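Putative aminomethyltransferase (PDB 3TTG) probably binds a folate cofactor, as relatives of the glycine cleavage T-protein do, and may act as an aminomethyltransferase. Local coordinates at residues 177-182 / 228-233; 243-248 / 275-280; 139-144 / 219-224; 62-67 / 76-81; 292-297 / 311-316. All coordinates share one frame; numbering follows the deposited sequence.

Contact 1: residues 177-182 / 228-233; sequences SFQHNL and KGIPLF
Phe178 and Gln179, in the loop between strands 170-173 and 187-193, pack against Gly229, Ile230 and Pro231, just where helix 218-227 ends in a Schellman motif and the chain leaves the helix at Gly229 with positive phi. The Phe178 ring comes in obliquely: its CE2 lies 3.9 Å from CG2 of Ile230 and 4.0 Å from CD of Pro231. It crosses the isoleucine side chain at about a right angle, while an edge-to-face partner, Tyr77, meets the same ring from outside the two segments. Gln179 comes next, bent twice. Its CG is tucked between backbone N and carbonyl carbon (chi1 75°) and the chain bends again at chi2, which lays CB 3.7 Å from Pro231 CD and brings the amide close to the Gly229 carbonyl. There NE2 donates one of its hydrogens to Lys228 O at 3.0 Å, in the carbonyl plane and on a lone pair, though the N-H...O angle is only 140°. Cutting Gln179 back to an alanine would probably leave Lys228 O without this donor and open a gap beside Gly229 and Pro231. His180 turns to the barrel side, with NE2 bonded to Leu279 O. Leu182 closes the turn: its N bonds Gln179 O, and its O takes the hydrogen of Phe178 N at 2.9 Å.

Contact 2: residues 243-248 / 275-280; sequences PAEAGL and LNRSLA
Leu275 lays CD1 against the turn, 3.8 Å from CB of Ala244 and 4.0 Å from CG of Glu245. Two residues on, Arg277 swings an extended chain back to Glu245, and its NE meets OE2 at 3.1 Å in a nearly straight bond (162°) that forms a salt bridge. The carboxylate oxygen sits in the guanidinium plane, but NE reaches it from above the carboxylate plane; with the two planes 65° apart, the groups meet through one bond rather than as a flat pair. The other oxygen, OE1, is held by the backbone N of Phe242. Arg277 O is buried under the aliphatic part of Glu245, with no polar partner in the model. Ser278 offers its CA hydrogen to Glu245 O at 3.5 Å, and Leu279 N bonds that same oxygen at 2.9 Å. Leu279 CD2 then packs on Ala246 O. A type I turn, Ala244 to Gly247, is thus docked on the first strand of the C-terminal barrel, joining the barrel to the folate-binding part, consistent with the two-part architecture of the T-protein family.

Contact 3: residues 139-144 / 219-224; sequences RLVGPE and SSYLAY
Val141 meets two tyrosines, and each of its side-chain carbons has a partner. CB lies 3.6 Å from CE2 of Tyr224. From there CG1 lies between the two rings, 4.0 Å from Tyr224 CE2 and 4.2 Å from the edge of Tyr221 at CE1. CG2, set between backbone N and carbonyl carbon, points over the middle of the Tyr224 ring: it is 3.8 Å from the centroid and only 11° off the normal, a clear CH-pi contact. Tyr224 arrives from the opposite direction, and its OH comes to lie beside the backbone of Gly142, 3.5 Å from the N. This is a helix laid on a sheet: helix 218-227 covers strand 135-141 of the mixed sheet in the folate-binding domain, the short segments' axes passing 11.1 Å apart at 47°. Outside the two segments Tyr221 stacks on Phe39 and Tyr224 on His33. Two residues before Val141 on the strand, Arg139 reaches the far end of Tyr221 with an extended chain. CD touches Tyr221 OH at 3.3 Å, and NH1 donates to that oxygen at 3.0 Å, the hydroxyl lying somewhat out of the guanidinium plane. NE makes a salt bridge to Glu137 instead. A leucine in place of Arg139 would probably leave Tyr221 OH without this donor and the Glu137 carboxylate without this positive partner. The guanidinium and Tyr221 ring planes are 51° apart.

Contact 4: residues 62-67 / 76-81; sequences IASQDI and SYSFFL
Ser64 grips Phe79 twice: its backbone N donates to Phe79 O at 2.9 Å, nearly straight at 166°, and its OG accepts from Phe79 N at 3.1 Å. Beside it, Gln65 N bonds Ser78 OG at 3.1 Å. That hydroxyl, anti to its own backbone N (chi1 -169°), donates a hydrogen bond to Phe79 O, so this carbonyl takes two donors from opposite faces of its plane. Gln65 NE2 donates to Tyr77 O at 2.9 Å, nearly in line with the C=O bond and with the oxygen in the plane of the amide. Asp66 N, bonded to OE1, helps hold the amide's rotation, together with the NE2 bond. Strand 75-81 is an edge strand of the antiparallel sheet in the folate-binding domain, paired with strand 87-96 on its inner side, and loop 62-67 dresses its outer edge without forming a regular strand. At the far end the Phe80 ring lies with one face over Ala63 CA, 4.0 Å from CE1. Two waters join Ile62 O to Leu81, one reaching its N and the other its O. Further out, Ser64 OG is also bonded to Gly252 O, while Lys257 NZ holds both Ala63 O and Gln65 O.

Contact 5: residues 292-297 / 311-316; sequences MEFPVT and TRTSSS
In the hairpin of strands 296-299 and 306-316 in the C-terminal barrel, the residues leading into the first strand fold over the second, with Phe294 lying on the backbone of Thr311 and Arg312 and against the side chain of Thr313. Its CG stands beside the backbone N, anti to the carbonyl carbon (chi1 -67°), which sends the ring along the strand. CD1 passes 3.7 Å from Thr311 O. One face of the ring covers the alpha carbon of the next residue, with CE1 4.1 Å from Arg312 CA. At the end of the ring CZ reaches Thr313, 3.6 Å from OG1 and 4.0 Å from CG2, and the two side chains cross at about a right angle. A cis peptide bond then turns the chain at Pro295, whose CB comes 4.5 Å from CG2 of Thr311; the contact is van der Waals throughout. The polar ends of Thr311 and Arg312 point elsewhere: Thr311 OG1 and the Arg312 guanidinium both reach Glu236, the arginine in a salt bridge. The Arg312 side chain starts out away from Phe294. Thr311 and Arg312 both stand opposite Leu325 of strand 321-329, the arrangement of a classic beta bulge.

From the N terminus, contact 4 closes first, folding a short loop back onto the edge strand that follows it. Contact 3 then opens on strand 135-141, and contact 1 opens inside it; contact 3 closes on helix 218-227 just before contact 1 closes beyond that helix, so the two cross. Contacts 2 and 5 follow in series: the first carries the chain into the C-terminal barrel, the second is local to one of its hairpins. Contact 1 sits nearest the chain centre and touches the other four. Contacts 3 and 4, centres about 25 Å apart on opposite sides of it, belong to two different sheets of the folate-binding domain, and Arg312 of contact 5 reaches back to Ile230 O.

Contact 1: residues 177-182 / 228-233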
# COMPACT_ATOMS: atom_id res chain seq x y z
N SER A 177 -8.98 4.37 5.43
CA SER A 177 -9.67 3.75 4.29
C SER A 177 -8.73 3.53 3.14
O SER A 177 -7.90 4.39 2.82
CB SER A 177 -10.87 4.58 3.83
OG SER A 177 -11.82 4.49 4.88
N PHE A 178 -8.82 2.34 2.52
CA PHE A 178 -7.93 2.04 1.44
C PHE A 178 -8.67 1.37 0.29
O PHE A 178 -9.54 2.03 -0.30
CB PHE A 178 -6.68 1.27 1.97
CG PHE A 178 -5.47 1.42 1.08
CD1 PHE A 178 -5.02 2.69 0.69
CD2 PHE A 178 -4.84 0.30 0.53
CE1 PHE A 178 -3.89 2.83 -0.11
CE2 PHE A 178 -3.71 0.46 -0.30
CZ PHE A 178 -3.26 1.73 -0.63
N GLN A 179 -8.35 0.14 -0.08
CA GLN A 179 -8.97 -0.47 -1.26
C GLN A 179 -10.50 -0.56 -1.08
O GLN A 179 -11.01 -0.93 -0.02
CB GLN A 179 -8.34 -1.83 -1.60
CG GLN A 179 -8.77 -2.98 -0.66
CD GLN A 179 -8.24 -2.87 0.72
OE1 GLN A 179 -7.28 -2.15 1.01
NE2 GLN A 179 -8.75 -3.68 1.59
N HIS A 180 -11.20 -0.18 -2.13
CA HIS A 180 -12.67 -0.13 -2.22
C HIS A 180 -13.28 0.68 -1.07
O HIS A 180 -14.43 0.43 -0.71
CB HIS A 180 -13.29 -1.56 -2.26
CG HIS A 180 -12.79 -2.50 -3.30
ND1 HIS A 180 -12.85 -2.21 -4.65
CD2 HIS A 180 -12.30 -3.76 -3.15
CE1 HIS A 180 -12.36 -3.27 -5.26
NE2 HIS A 180 -12.08 -4.25 -4.40
N ASN A 181 -12.55 1.70 -0.55
CA ASN A 181 -12.85 2.51 0.60
C ASN A 181 -13.12 1.72 1.83
O ASN A 181 -13.88 2.16 2.68
CB ASN A 181 -14.05 3.40 0.35
CG ASN A 181 -13.78 4.40 -0.68
OD1 ASN A 181 -13.11 5.40 -0.39
ND2 ASN A 181 -14.19 4.12 -1.91
N LEU A 182 -12.48 0.57 1.98
CA LEU A 182 -12.68 -0.24 3.18
C LEU A 182 -11.75 0.26 4.25
O LEU A 182 -10.60 0.62 3.95
CB LEU A 182 -12.37 -1.74 2.86
CG LEU A 182 -13.31 -2.38 1.85
CD1 LEU A 182 -12.74 -3.68 1.28
CD2 LEU A 182 -14.67 -2.65 2.50
N LYS A 228 -5.98 -7.76 5.85
CA LYS A 228 -6.66 -6.45 5.69
C LYS A 228 -7.05 -6.14 4.22
O LYS A 228 -7.76 -5.17 3.97
CB LYS A 228 -5.81 -5.29 6.22
CG LYS A 228 -5.45 -5.46 7.70
CD LYS A 228 -6.61 -5.68 8.67
CE LYS A 228 -7.62 -4.58 8.71
NZ LYS A 228 -8.73 -4.92 9.64
N GLY A 229 -6.69 -7.02 3.29
CA GLY A 229 -7.02 -6.90 1.86
C GLY A 229 -6.23 -5.87 1.09
O GLY A 229 -6.62 -5.47 -0.01
N ILE A 230 -5.07 -5.46 1.65
CA ILE A 230 -4.29 -4.33 1.12
C ILE A 230 -3.48 -4.72 -0.11
O ILE A 230 -2.54 -5.53 -0.01
CB ILE A 230 -3.37 -3.70 2.21
CG1 ILE A 230 -4.24 -3.01 3.28
CG2 ILE A 230 -2.39 -2.67 1.65
CD1 ILE A 230 -3.52 -2.84 4.62
N PRO A 231 -3.79 -4.10 -1.28
CA PRO A 231 -2.98 -4.37 -2.49
C PRO A 231 -1.64 -3.64 -2.41
O PRO A 231 -1.58 -2.59 -1.79
CB PRO A 231 -3.83 -3.85 -3.63
CG PRO A 231 -4.82 -2.94 -3.03
CD PRO A 231 -4.86 -3.13 -1.55
N LEU A 232 -0.59 -4.24 -2.90
CA LEU A 232 0.77 -3.69 -2.81
C LEU A 232 1.45 -3.63 -4.19
O LEU A 232 1.17 -4.43 -5.08
CB LEU A 232 1.64 -4.58 -1.89
CG LEU A 232 1.22 -4.72 -0.39
CD1 LEU A 232 2.03 -5.82 0.28
CD2 LEU A 232 1.36 -3.45 0.33
N PHE A 233 2.38 -2.70 -4.34
CA PHE A 233 3.30 -2.68 -5.47
C PHE A 233 4.38 -3.72 -5.11
O PHE A 233 4.78 -3.76 -3.95
CB PHE A 233 3.90 -1.26 -5.64
CG PHE A 233 5.02 -1.16 -6.64
CD1 PHE A 233 4.81 -0.62 -7.89
CD2 PHE A 233 6.31 -1.58 -6.30
CE1 PHE A 233 5.86 -0.51 -8.80
CE2 PHE A 233 7.34 -1.53 -7.24
CZ PHE A 233 7.13 -0.97 -8.46

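Contact 2: residues 243-248 / 275-280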
# COMPACT_ATOMS: atom_id res chain seq x y z
N PRO A 243 -5.68 2.11 -11.86
CA PRO A 243 -6.07 2.41 -10.44
C PRO A 243 -7.49 1.93 -10.07
O PRO A 243 -7.68 1.38 -8.97
CB PRO A 243 -6.00 3.95 -10.41
CG PRO A 243 -5.00 4.30 -11.40
CD PRO A 243 -5.24 3.34 -12.55
N ALA A 244 -8.47 2.13 -10.94
CA ALA A 244 -9.85 1.67 -10.65
C ALA A 244 -9.96 0.14 -10.60
O ALA A 244 -10.70 -0.38 -9.77
CB ALA A 244 -10.81 2.21 -11.64
N GLU A 245 -9.18 -0.59 -11.42
CA GLU A 245 -9.16 -2.05 -11.30
C GLU A 245 -8.66 -2.46 -9.92
O GLU A 245 -9.20 -3.38 -9.31
CB GLU A 245 -8.25 -2.66 -12.35
CG GLU A 245 -8.83 -2.53 -13.73
CD GLU A 245 -7.94 -3.17 -14.78
OE1 GLU A 245 -6.69 -3.09 -14.66
OE2 GLU A 245 -8.50 -3.74 -15.73
N ALA A 246 -7.64 -1.79 -9.43
CA ALA A 246 -7.06 -2.02 -8.08
C ALA A 246 -7.93 -1.55 -6.90
O ALA A 246 -7.57 -1.85 -5.75
CB ALA A 246 -5.70 -1.36 -8.00
N GLY A 247 -9.09 -0.94 -7.13
CA GLY A 247 -9.94 -0.45 -6.06
C GLY A 247 -9.37 0.76 -5.33
O GLY A 247 -9.77 1.02 -4.20
N LEU A 248 -8.45 1.51 -5.95
CA LEU A 248 -7.72 2.57 -5.30
C LEU A 248 -7.84 3.95 -5.99
O LEU A 248 -7.14 4.86 -5.61
CB LEU A 248 -6.27 2.16 -5.20
CG LEU A 248 -5.98 1.06 -4.21
CD1 LEU A 248 -4.50 0.67 -4.29
CD2 LEU A 248 -6.26 1.55 -2.79
N LEU A 275 -15.49 -1.36 -16.29
CA LEU A 275 -14.46 -2.01 -15.54
C LEU A 275 -14.61 -3.54 -15.78
O LEU A 275 -15.61 -4.14 -15.37
CB LEU A 275 -14.60 -1.62 -14.06
CG LEU A 275 -13.34 -1.84 -13.25
CD1 LEU A 275 -12.41 -0.69 -13.40
CD2 LEU A 275 -13.68 -2.17 -11.79
N ASN A 276 -13.66 -4.14 -16.47
CA ASN A 276 -13.70 -5.56 -16.84
C ASN A 276 -13.28 -6.49 -15.69
O ASN A 276 -13.72 -7.63 -15.64
CB ASN A 276 -12.80 -5.81 -18.04
CG ASN A 276 -13.27 -5.16 -19.32
OD1 ASN A 276 -14.46 -5.19 -19.66
ND2 ASN A 276 -12.35 -4.62 -20.10
N ARG A 277 -12.37 -6.02 -14.83
CA ARG A 277 -11.88 -6.81 -13.73
C ARG A 277 -11.69 -5.92 -12.53
O ARG A 277 -11.60 -4.70 -12.69
CB ARG A 277 -10.62 -7.54 -14.13
CG ARG A 277 -9.53 -6.66 -14.59
CD ARG A 277 -8.40 -7.46 -15.13
NE ARG A 277 -7.34 -6.58 -15.61
CZ ARG A 277 -6.16 -7.00 -16.04
NH1 ARG A 277 -5.88 -8.30 -16.06
NH2 ARG A 277 -5.25 -6.13 -16.46
N SER A 278 -11.71 -6.51 -11.34
CA SER A 278 -11.61 -5.77 -10.09
C SER A 278 -10.86 -6.56 -9.03
O SER A 278 -10.87 -7.78 -9.05
CB SER A 278 -12.99 -5.38 -9.56
OG SER A 278 -13.80 -6.53 -9.39
N LEU A 279 -10.21 -5.83 -8.10
CA LEU A 279 -9.46 -6.44 -7.03
C LEU A 279 -10.38 -7.30 -6.21
O LEU A 279 -11.44 -6.82 -5.79
CB LEU A 279 -8.80 -5.37 -6.14
CG LEU A 279 -7.90 -5.92 -5.00
CD1 LEU A 279 -6.51 -6.20 -5.53
CD2 LEU A 279 -7.89 -4.97 -3.79
N ALA A 280 -9.99 -8.57 -5.98
CA ALA A 280 -10.77 -9.53 -5.21
C ALA A 280 -9.92 -10.29 -4.20
O ALA A 280 -8.70 -10.38 -4.32
CB ALA A 280 -11.44 -10.51 -6.15

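Contact 3: residues 139-144 / 219-224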
# COMPACT_ATOMS: atom_id res chain seq x y z
N ARG A 139 7.79 0.29 10.99
CA ARG A 139 6.34 0.34 10.76
C ARG A 139 5.55 -0.16 11.94
O ARG A 139 5.91 -1.17 12.58
CB ARG A 139 5.96 -0.46 9.55
CG ARG A 139 6.57 0.12 8.32
CD ARG A 139 6.08 -0.51 7.08
NE ARG A 139 6.90 -0.06 5.95
CZ ARG A 139 7.13 -0.75 4.83
NH1 ARG A 139 6.52 -1.90 4.62
NH2 ARG A 139 7.97 -0.28 3.91
N LEU A 140 4.39 0.51 12.16
CA LEU A 140 3.46 0.15 13.20
C LEU A 140 2.12 -0.17 12.57
O LEU A 140 1.73 0.55 11.65
CB LEU A 140 3.27 1.30 14.20
CG LEU A 140 4.42 1.60 15.18
CD1 LEU A 140 4.13 2.93 15.91
CD2 LEU A 140 4.62 0.47 16.15
N VAL A 141 1.43 -1.25 13.02
CA VAL A 141 0.09 -1.56 12.54
C VAL A 141 -0.82 -1.89 13.73
O VAL A 141 -0.34 -2.41 14.72
CB VAL A 141 0.05 -2.71 11.50
CG1 VAL A 141 0.85 -2.37 10.25
CG2 VAL A 141 0.53 -4.03 12.09
N GLY A 142 -2.13 -1.65 13.58
CA GLY A 142 -3.09 -2.07 14.58
C GLY A 142 -3.69 -0.99 15.44
O GLY A 142 -3.24 0.16 15.40
N PRO A 143 -4.73 -1.39 16.21
CA PRO A 143 -5.55 -0.41 16.94
C PRO A 143 -4.84 0.47 17.96
O PRO A 143 -5.34 1.57 18.23
CB PRO A 143 -6.63 -1.27 17.63
CG PRO A 143 -6.20 -2.65 17.50
CD PRO A 143 -5.32 -2.74 16.31
N GLU A 144 -3.71 0.01 18.52
CA GLU A 144 -2.96 0.78 19.52
C GLU A 144 -1.78 1.56 18.91
O GLU A 144 -0.98 2.09 19.65
CB GLU A 144 -2.48 -0.17 20.63
CG GLU A 144 -3.64 -0.74 21.44
CD GLU A 144 -3.28 -1.77 22.49
OE1 GLU A 144 -2.08 -1.89 22.83
OE2 GLU A 144 -4.20 -2.47 22.98
N SER A 219 7.05 -12.52 6.93
CA SER A 219 5.88 -13.36 6.57
C SER A 219 4.62 -12.99 7.38
O SER A 219 3.51 -13.02 6.82
CB SER A 219 6.20 -14.86 6.71
OG SER A 219 6.23 -15.34 8.04
N SER A 220 4.76 -12.67 8.66
CA SER A 220 3.61 -12.27 9.49
C SER A 220 3.15 -10.85 9.13
O SER A 220 1.96 -10.59 9.11
CB SER A 220 3.91 -12.38 10.98
OG SER A 220 4.05 -13.74 11.34
N TYR A 221 4.08 -9.94 8.87
CA TYR A 221 3.72 -8.59 8.39
C TYR A 221 2.88 -8.68 7.06
O TYR A 221 1.79 -8.12 6.97
CB TYR A 221 4.98 -7.75 8.20
CG TYR A 221 4.69 -6.38 7.59
CD1 TYR A 221 3.96 -5.42 8.30
CD2 TYR A 221 5.03 -6.09 6.28
CE1 TYR A 221 3.67 -4.18 7.75
CE2 TYR A 221 4.75 -4.85 5.71
CZ TYR A 221 4.07 -3.90 6.45
OH TYR A 221 3.87 -2.68 5.88
N LEU A 222 3.35 -9.46 6.10
CA LEU A 222 2.63 -9.67 4.84
C LEU A 222 1.27 -10.38 5.06
O LEU A 222 0.32 -10.01 4.37
CB LEU A 222 3.47 -10.46 3.81
CG LEU A 222 3.95 -9.67 2.64
CD1 LEU A 222 2.74 -9.26 1.72
CD2 LEU A 222 4.71 -8.38 3.07
N ALA A 223 1.18 -11.39 5.97
CA ALA A 223 -0.07 -12.04 6.30
C ALA A 223 -1.06 -11.01 6.86
O ALA A 223 -2.23 -10.96 6.43
CB ALA A 223 0.18 -13.16 7.30
N TYR A 224 -0.57 -10.13 7.76
CA TYR A 224 -1.39 -9.09 8.34
C TYR A 224 -1.96 -8.18 7.22
O TYR A 224 -3.18 -7.93 7.18
CB TYR A 224 -0.57 -8.26 9.38
CG TYR A 224 -1.38 -7.11 9.93
CD1 TYR A 224 -2.05 -7.21 11.14
CD2 TYR A 224 -1.46 -5.91 9.24
CE1 TYR A 224 -2.83 -6.16 11.62
CE2 TYR A 224 -2.24 -4.85 9.71
CZ TYR A 224 -2.95 -4.99 10.90
OH TYR A 224 -3.68 -3.93 11.40

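Contact 4: residues 62-67 / 76-81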
# COMPACT_ATOMS: atom_id res chain seq x y z
N ILE A 62 2.08 15.31 -13.03
CA ILE A 62 2.51 13.91 -13.22
C ILE A 62 1.88 12.92 -12.24
O ILE A 62 1.80 11.75 -12.58
CB ILE A 62 4.04 13.77 -13.24
CG1 ILE A 62 4.64 14.20 -11.99
CG2 ILE A 62 4.65 14.57 -14.42
CD1 ILE A 62 6.20 14.19 -12.00
N ALA A 63 1.46 13.37 -11.06
CA ALA A 63 0.75 12.59 -10.06
C ALA A 63 -0.73 12.54 -10.44
O ALA A 63 -1.29 13.53 -10.93
CB ALA A 63 0.90 13.24 -8.68
N SER A 64 -1.39 11.43 -10.14
CA SER A 64 -2.83 11.31 -10.38
C SER A 64 -3.67 11.98 -9.28
O SER A 64 -4.85 12.26 -9.46
CB SER A 64 -3.25 9.85 -10.52
OG SER A 64 -2.99 9.13 -9.34
N GLN A 65 -3.05 12.24 -8.11
CA GLN A 65 -3.69 12.86 -6.98
C GLN A 65 -3.59 14.38 -7.06
O GLN A 65 -2.68 14.92 -7.68
CB GLN A 65 -3.03 12.35 -5.68
CG GLN A 65 -3.72 12.82 -4.36
CD GLN A 65 -5.17 12.46 -4.29
OE1 GLN A 65 -6.05 13.23 -4.68
NE2 GLN A 65 -5.46 11.27 -3.84
N ASP A 66 -4.56 15.06 -6.52
CA ASP A 66 -4.55 16.51 -6.36
C ASP A 66 -3.60 16.88 -5.18
O ASP A 66 -3.95 16.66 -4.00
CB ASP A 66 -5.94 17.02 -6.06
CG ASP A 66 -6.01 18.53 -6.09
OD1 ASP A 66 -4.93 19.18 -6.01
OD2 ASP A 66 -7.13 19.05 -6.11
N ILE A 67 -2.39 17.32 -5.53
CA ILE A 67 -1.29 17.73 -4.62
C ILE A 67 -1.48 19.19 -4.16
O ILE A 67 -1.00 19.51 -3.10
CB ILE A 67 0.09 17.56 -5.41
CG1 ILE A 67 0.34 16.11 -5.81
CG2 ILE A 67 1.33 18.13 -4.69
CD1 ILE A 67 -0.02 15.06 -4.79
N SER A 76 -1.26 12.29 1.52
CA SER A 76 -2.15 11.80 0.46
C SER A 76 -1.48 10.65 -0.28
O SER A 76 -0.26 10.45 -0.14
CB SER A 76 -2.47 12.94 -0.50
OG SER A 76 -1.29 13.16 -1.21
N TYR A 77 -2.29 9.76 -0.83
CA TYR A 77 -1.85 8.67 -1.64
C TYR A 77 -1.97 9.11 -3.10
O TYR A 77 -2.93 9.81 -3.47
CB TYR A 77 -2.74 7.49 -1.41
CG TYR A 77 -2.25 6.23 -2.04
CD1 TYR A 77 -1.09 5.62 -1.60
CD2 TYR A 77 -3.02 5.56 -2.97
CE1 TYR A 77 -0.68 4.40 -2.10
CE2 TYR A 77 -2.62 4.34 -3.49
CZ TYR A 77 -1.44 3.77 -3.08
OH TYR A 77 -1.08 2.55 -3.59
N SER A 78 -1.04 8.72 -3.89
CA SER A 78 -1.10 8.98 -5.34
C SER A 78 -0.51 7.87 -6.13
O SER A 78 0.41 7.18 -5.68
CB SER A 78 -0.31 10.24 -5.69
OG SER A 78 -0.56 10.67 -7.03
N PHE A 79 -0.95 7.77 -7.38
CA PHE A 79 -0.30 7.01 -8.41
C PHE A 79 0.49 7.95 -9.31
O PHE A 79 0.25 9.15 -9.39
CB PHE A 79 -1.31 6.23 -9.27
CG PHE A 79 -1.97 5.13 -8.53
CD1 PHE A 79 -1.26 3.98 -8.19
CD2 PHE A 79 -3.27 5.25 -8.08
CE1 PHE A 79 -1.86 2.98 -7.44
CE2 PHE A 79 -3.85 4.26 -7.30
CZ PHE A 79 -3.17 3.11 -7.04
N PHE A 80 1.42 7.34 -10.03
CA PHE A 80 2.16 7.93 -11.15
C PHE A 80 1.89 7.00 -12.29
O PHE A 80 2.26 5.82 -12.26
CB PHE A 80 3.64 8.10 -10.83
CG PHE A 80 3.88 9.11 -9.73
CD1 PHE A 80 4.23 10.41 -10.02
CD2 PHE A 80 3.59 8.79 -8.41
CE1 PHE A 80 4.39 11.34 -9.02
CE2 PHE A 80 3.73 9.72 -7.41
CZ PHE A 80 4.10 10.99 -7.72
N LEU A 81 1.15 7.50 -13.24
CA LEU A 81 0.74 6.66 -14.37
C LEU A 81 1.49 6.93 -15.62
O LEU A 81 2.10 7.97 -15.74
CB LEU A 81 -0.75 6.90 -14.65
CG LEU A 81 -1.70 6.85 -13.41
CD1 LEU A 81 -3.10 7.23 -13.78
CD2 LEU A 81 -1.72 5.51 -12.77
O HOH W 1 -0.19 10.00 -13.28
O HOH W 2 3.33 9.89 -14.06

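Contact 5: residues 292-297 / 311-316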
# COMPACT_ATOMS: atom_id res chain seq x y z
N MSE A 292 4.18 -21.84 -6.20
CA MSE A 292 3.58 -21.13 -7.35
C MSE A 292 4.40 -19.96 -7.87
O MSE A 292 5.06 -19.24 -7.10
CB MSE A 292 2.17 -20.59 -7.00
CG MSE A 292 1.06 -21.63 -7.06
SE MSE A 292 -0.59 -20.89 -6.34
CE MSE A 292 -0.39 -21.41 -4.40
N GLU A 293 4.32 -19.75 -9.20
CA GLU A 293 4.94 -18.61 -9.87
C GLU A 293 3.82 -17.60 -10.19
O GLU A 293 2.94 -17.83 -11.03
CB GLU A 293 5.71 -19.04 -11.12
CG GLU A 293 7.19 -19.29 -10.80
CD GLU A 293 7.85 -20.38 -11.61
OE1 GLU A 293 7.89 -20.26 -12.86
OE2 GLU A 293 8.34 -21.36 -11.00
N PHE A 294 3.86 -16.49 -9.51
CA PHE A 294 2.84 -15.46 -9.65
C PHE A 294 3.17 -14.49 -10.80
O PHE A 294 4.34 -14.21 -11.04
CB PHE A 294 2.72 -14.71 -8.36
CG PHE A 294 2.17 -15.55 -7.24
CD1 PHE A 294 0.80 -15.71 -7.09
CD2 PHE A 294 3.01 -16.27 -6.42
CE1 PHE A 294 0.29 -16.55 -6.12
CE2 PHE A 294 2.49 -17.10 -5.43
CZ PHE A 294 1.13 -17.22 -5.27
N PRO A 295 2.17 -13.89 -11.48
CA PRO A 295 0.73 -14.03 -11.28
C PRO A 295 0.28 -15.38 -11.81
O PRO A 295 0.92 -15.88 -12.72
CB PRO A 295 0.14 -12.85 -12.07
CG PRO A 295 1.16 -12.56 -13.14
CD PRO A 295 2.49 -12.91 -12.55
N VAL A 296 -0.74 -15.99 -11.19
CA VAL A 296 -1.27 -17.27 -11.64
C VAL A 296 -2.61 -17.04 -12.25
O VAL A 296 -3.49 -16.41 -11.63
CB VAL A 296 -1.41 -18.34 -10.52
CG1 VAL A 296 -1.50 -19.75 -11.15
CG2 VAL A 296 -0.24 -18.29 -9.59
N THR A 297 -2.83 -17.66 -13.41
CA THR A 297 -4.13 -17.61 -14.08
C THR A 297 -5.18 -18.43 -13.35
O THR A 297 -4.89 -19.52 -12.88
CB THR A 297 -3.99 -18.12 -15.51
OG1 THR A 297 -3.07 -17.23 -16.07
CG2 THR A 297 -5.30 -18.10 -16.31
N THR A 311 -2.54 -12.81 -7.59
CA THR A 311 -1.30 -12.02 -7.63
C THR A 311 -0.42 -12.27 -6.44
O THR A 311 0.82 -12.10 -6.55
CB THR A 311 -1.60 -10.54 -7.85
OG1 THR A 311 -2.52 -10.03 -6.91
CG2 THR A 311 -2.14 -10.24 -9.24
N ARG A 312 -0.99 -12.69 -5.31
CA ARG A 312 -0.20 -13.04 -4.14
C ARG A 312 -1.03 -13.83 -3.19
O ARG A 312 -2.30 -13.74 -3.19
CB ARG A 312 0.43 -11.81 -3.40
CG ARG A 312 -0.46 -11.02 -2.43
CD ARG A 312 0.35 -9.98 -1.69
NE ARG A 312 -0.33 -9.47 -0.49
CZ ARG A 312 -0.90 -8.27 -0.35
NH1 ARG A 312 -0.88 -7.39 -1.33
NH2 ARG A 312 -1.41 -7.92 0.80
N THR A 313 -0.33 -14.59 -2.36
CA THR A 313 -1.00 -15.36 -1.31
C THR A 313 -0.22 -15.26 -0.01
O THR A 313 0.99 -15.03 -0.00
CB THR A 313 -1.21 -16.88 -1.68
OG1 THR A 313 0.04 -17.51 -1.89
CG2 THR A 313 -2.05 -17.10 -2.91
N SER A 314 -0.93 -15.50 1.09
CA SER A 314 -0.35 -15.66 2.43
C SER A 314 -1.11 -16.76 3.14
O SER A 314 -2.28 -16.99 2.87
CB SER A 314 -0.44 -14.39 3.29
OG SER A 314 0.46 -13.33 2.97
N SER A 315 -0.53 -17.31 4.16
CA SER A 315 -1.27 -18.09 5.16
C SER A 315 -2.05 -17.15 6.06
O SER A 315 -1.59 -16.03 6.33
CB SER A 315 -0.32 -18.89 6.03
OG SER A 315 0.34 -19.89 5.29
N SER A 316 -3.22 -17.58 6.54
CA SER A 316 -3.99 -16.91 7.59
C SER A 316 -4.39 -17.93 8.64
O SER A 316 -5.20 -18.81 8.35
CB SER A 316 -5.24 -16.24 7.03
OG SER A 316 -6.01 -15.67 8.08